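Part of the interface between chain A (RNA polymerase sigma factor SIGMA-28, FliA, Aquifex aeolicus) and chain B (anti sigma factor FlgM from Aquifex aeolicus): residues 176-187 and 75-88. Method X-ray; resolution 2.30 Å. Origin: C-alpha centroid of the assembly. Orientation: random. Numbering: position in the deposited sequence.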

# COMPACT_ATOMS: atom_id res chain seq x y z
N GLU A 176 6.86 -19.55 8.40
CA GLU A 176 8.07 -19.55 7.60
C GLU A 176 8.23 -18.18 6.92
O GLU A 176 9.35 -17.71 6.70
CB GLU A 176 8.01 -20.66 6.55
N LEU A 177 7.10 -17.54 6.62
CA LEU A 177 7.12 -16.23 5.98
C LEU A 177 7.50 -15.16 6.98
O LEU A 177 8.35 -14.32 6.68
CB LEU A 177 5.77 -15.88 5.35
CG LEU A 177 5.70 -14.46 4.77
CD1 LEU A 177 6.79 -14.25 3.74
CD2 LEU A 177 4.33 -14.18 4.16
N THR A 178 6.88 -15.18 8.16
CA THR A 178 7.18 -14.19 9.18
C THR A 178 8.64 -14.24 9.63
O THR A 178 9.27 -13.19 9.79
CB THR A 178 6.25 -14.31 10.40
OG1 THR A 178 6.37 -15.63 10.95
CG2 THR A 178 4.81 -14.08 10.01
N GLU A 179 9.18 -15.44 9.80
CA GLU A 179 10.56 -15.62 10.24
C GLU A 179 11.56 -15.20 9.17
O GLU A 179 12.65 -14.71 9.48
CB GLU A 179 10.82 -17.07 10.68
CG GLU A 179 9.96 -17.55 11.86
CD GLU A 179 10.10 -16.70 13.13
OE1 GLU A 179 11.23 -16.25 13.44
OE2 GLU A 179 9.08 -16.50 13.82
N LYS A 180 11.19 -15.37 7.90
CA LYS A 180 12.06 -15.00 6.79
C LYS A 180 12.16 -13.47 6.71
O LYS A 180 13.21 -12.93 6.37
CB LYS A 180 11.51 -15.55 5.48
CG LYS A 180 12.50 -15.57 4.33
CD LYS A 180 11.83 -15.98 3.03
CE LYS A 180 11.12 -17.33 3.17
NZ LYS A 180 10.25 -17.62 1.99
N VAL A 181 11.05 -12.80 7.03
CA VAL A 181 11.00 -11.34 7.03
C VAL A 181 11.70 -10.81 8.28
O VAL A 181 12.37 -9.78 8.23
CB VAL A 181 9.53 -10.83 7.02
CG1 VAL A 181 9.49 -9.31 7.12
CG2 VAL A 181 8.82 -11.29 5.77
N LYS A 182 11.56 -11.52 9.39
CA LYS A 182 12.17 -11.14 10.66
C LYS A 182 13.69 -11.16 10.57
O LYS A 182 14.38 -10.37 11.21
CB LYS A 182 11.71 -12.07 11.79
CG LYS A 182 12.28 -11.75 13.16
CD LYS A 182 11.56 -12.51 14.26
CE LYS A 182 10.08 -12.15 14.28
NZ LYS A 182 9.30 -12.95 15.27
N GLU A 183 14.22 -12.08 9.76
CA GLU A 183 15.65 -12.18 9.58
C GLU A 183 16.18 -10.93 8.89
O GLU A 183 17.16 -10.34 9.33
CB GLU A 183 16.01 -13.44 8.78
CG GLU A 183 17.52 -13.73 8.68
CD GLU A 183 18.22 -13.86 10.04
OE1 GLU A 183 17.64 -14.47 10.97
OE2 GLU A 183 19.35 -13.34 10.18
N ALA A 184 15.49 -10.51 7.83
CA ALA A 184 15.87 -9.32 7.07
C ALA A 184 15.72 -8.04 7.88
O ALA A 184 16.60 -7.19 7.88
CB ALA A 184 15.06 -9.24 5.79
N VAL A 185 14.61 -7.92 8.60
CA VAL A 185 14.33 -6.75 9.41
C VAL A 185 15.41 -6.49 10.46
O VAL A 185 15.84 -5.36 10.65
CB VAL A 185 12.95 -6.86 10.09
CG1 VAL A 185 12.76 -5.76 11.12
CG2 VAL A 185 11.85 -6.79 9.04
N SER A 186 15.88 -7.57 11.08
CA SER A 186 16.92 -7.47 12.11
C SER A 186 18.21 -6.84 11.62
O SER A 186 18.98 -6.32 12.42
CB SER A 186 17.22 -8.86 12.66
OG SER A 186 17.73 -9.69 11.64
N LYS A 187 18.44 -6.86 10.31
CA LYS A 187 19.66 -6.30 9.74
C LYS A 187 19.55 -4.86 9.24
O LYS A 187 20.32 -4.43 8.38
CB LYS A 187 20.21 -7.23 8.66
CG LYS A 187 20.61 -8.58 9.22
CD LYS A 187 21.19 -9.49 8.16
CE LYS A 187 21.49 -10.87 8.75
NZ LYS A 187 21.99 -11.83 7.72
N SER B 75 10.60 -2.78 17.76
CA SER B 75 10.90 -4.21 17.75
C SER B 75 10.82 -4.77 16.35
O SER B 75 10.14 -4.22 15.48
CB SER B 75 9.92 -4.97 18.65
OG SER B 75 8.62 -5.01 18.10
N ASP B 76 11.53 -5.87 16.12
CA ASP B 76 11.52 -6.51 14.82
C ASP B 76 10.16 -7.13 14.56
O ASP B 76 9.73 -7.23 13.42
CB ASP B 76 12.62 -7.57 14.74
CG ASP B 76 14.02 -6.97 14.82
OD1 ASP B 76 14.15 -5.76 15.11
OD2 ASP B 76 14.99 -7.72 14.60
N GLU B 77 9.46 -7.51 15.63
CA GLU B 77 8.13 -8.11 15.51
C GLU B 77 7.16 -7.11 14.87
O GLU B 77 6.52 -7.42 13.86
CB GLU B 77 7.62 -8.55 16.88
N LYS B 78 7.09 -5.91 15.44
CA LYS B 78 6.21 -4.86 14.93
C LYS B 78 6.49 -4.49 13.47
O LYS B 78 5.57 -4.32 12.68
CB LYS B 78 6.31 -3.63 15.82
CG LYS B 78 5.75 -3.84 17.22
CD LYS B 78 5.92 -2.60 18.09
CE LYS B 78 5.33 -2.84 19.48
NZ LYS B 78 5.49 -1.65 20.37
N VAL B 79 7.77 -4.37 13.12
CA VAL B 79 8.17 -4.03 11.76
C VAL B 79 7.75 -5.15 10.82
O VAL B 79 7.35 -4.90 9.68
CB VAL B 79 9.71 -3.83 11.66
CG1 VAL B 79 10.12 -3.50 10.24
CG2 VAL B 79 10.15 -2.72 12.61
N VAL B 80 7.86 -6.38 11.30
CA VAL B 80 7.48 -7.55 10.52
C VAL B 80 5.97 -7.54 10.33
O VAL B 80 5.47 -7.75 9.22
CB VAL B 80 7.94 -8.87 11.21
CG1 VAL B 80 7.15 -10.07 10.70
CG2 VAL B 80 9.42 -9.07 10.96
N LYS B 81 5.23 -7.29 11.42
CA LYS B 81 3.78 -7.24 11.35
C LYS B 81 3.36 -6.14 10.37
O LYS B 81 2.46 -6.34 9.55
CB LYS B 81 3.18 -6.97 12.74
N GLY B 82 4.09 -5.02 10.42
CA GLY B 82 3.81 -3.90 9.54
C GLY B 82 3.95 -4.22 8.06
O GLY B 82 3.02 -4.04 7.27
N LEU B 83 5.11 -4.73 7.69
CA LEU B 83 5.40 -5.07 6.31
C LEU B 83 4.50 -6.18 5.78
O LEU B 83 3.95 -6.07 4.68
CB LEU B 83 6.87 -5.44 6.14
CG LEU B 83 7.86 -4.35 6.58
CD1 LEU B 83 9.25 -4.95 6.77
CD2 LEU B 83 7.87 -3.22 5.55
N ILE B 84 4.33 -7.23 6.57
CA ILE B 84 3.51 -8.34 6.13
C ILE B 84 2.05 -7.94 5.94
O ILE B 84 1.44 -8.31 4.95
CB ILE B 84 3.64 -9.56 7.08
CG1 ILE B 84 5.05 -10.13 6.97
CG2 ILE B 84 2.60 -10.65 6.72
CD1 ILE B 84 5.31 -11.32 7.85
N GLU B 85 1.50 -7.19 6.89
CA GLU B 85 0.11 -6.74 6.80
C GLU B 85 -0.09 -5.83 5.59
O GLU B 85 -1.12 -5.87 4.93
CB GLU B 85 -0.29 -5.99 8.08
CG GLU B 85 -1.67 -6.36 8.62
CD GLU B 85 -1.71 -6.36 10.14
OE1 GLU B 85 -1.22 -5.38 10.76
OE2 GLU B 85 -2.23 -7.35 10.72
N PHE B 86 0.91 -5.01 5.29
CA PHE B 86 0.83 -4.10 4.16
C PHE B 86 0.92 -4.80 2.81
O PHE B 86 0.13 -4.51 1.90
CB PHE B 86 1.91 -3.02 4.25
CG PHE B 86 1.91 -2.07 3.08
CD1 PHE B 86 1.00 -1.02 3.02
CD2 PHE B 86 2.81 -2.24 2.03
CE1 PHE B 86 0.97 -0.15 1.92
CE2 PHE B 86 2.79 -1.38 0.93
CZ PHE B 86 1.87 -0.33 0.88
N PHE B 87 1.88 -5.71 2.67
CA PHE B 87 2.07 -6.40 1.39
C PHE B 87 1.17 -7.60 1.07
O PHE B 87 0.74 -7.75 -0.08
CB PHE B 87 3.55 -6.75 1.20
CG PHE B 87 4.44 -5.55 1.00
CD1 PHE B 87 4.52 -4.93 -0.24
CD2 PHE B 87 5.22 -5.06 2.05
CE1 PHE B 87 5.36 -3.85 -0.45
CE2 PHE B 87 6.07 -3.97 1.85
CZ PHE B 87 6.14 -3.36 0.59
N THR B 88 0.85 -8.41 2.07
CA THR B 88 0.02 -9.60 1.86
C THR B 88 -1.48 -9.40 2.13
O THR B 88 -2.28 -10.21 1.61
CB THR B 88 0.50 -10.79 2.73
OG1 THR B 88 0.18 -10.55 4.11
CG2 THR B 88 2.01 -10.99 2.56
OXT THR B 88 -1.84 -8.49 2.91

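Knobs-into-holes packing is usually introduced with long coiled coils, but a short, steeply crossed pair of helices can use it too, as this contact between FliA and its anti-sigma factor FlgM illustrates. The two helices pass 9.2 Å apart at their axes, with their N-to-C directions 120° apart, so they run obliquely against one another. No hydrogen bond crosses between the stretches; shape and apolar burial carry the contact.

Helices present side chains to a neighbor every three or four residues, and chain A follows this rhythm with Leu A177, Val A181 and Val A185. Leu A177 lies at the looser end, its CD2 4.3 Å from CG2 of Thr B88, the C-terminal residue of FlgM. One residue on, Thr A178 offers its methyl group to the neighboring helix: CG2 lies 3.5 Å from CD1 of Ile B84. That same CD1 lies 4.1 Å from CG2 of Val A181, while CG1 of Val A181 meets CG2 of Val B80 at 3.8 Å.

Val B80 is itself a knob, seated among Thr A178, Val A181, Lys A182 and Val A185. Its CG2 comes within 3.5 Å of CA of Lys A182, close against the backbone, whereas the lysine's NZ reaches back along its own helix to a long salt bridge with Glu A179 OE2 (3.8 Å).

Val A185 returns the favor, entering the hole formed by Asp B76, Val B79, Val B80 and Leu B83. Its CG1 touches CG1 of Val B79 at 3.6 Å, and its CG2 lies 3.9 Å from CD1 of Leu B83.

At Ser A186 the contact turns polar in composition without gaining a bond. OD2 of Asp B76 sits 3.2 Å from the serine CB, while Ser A186 OG donates a very short 2.5 Å hydrogen bond to Glu A183 O.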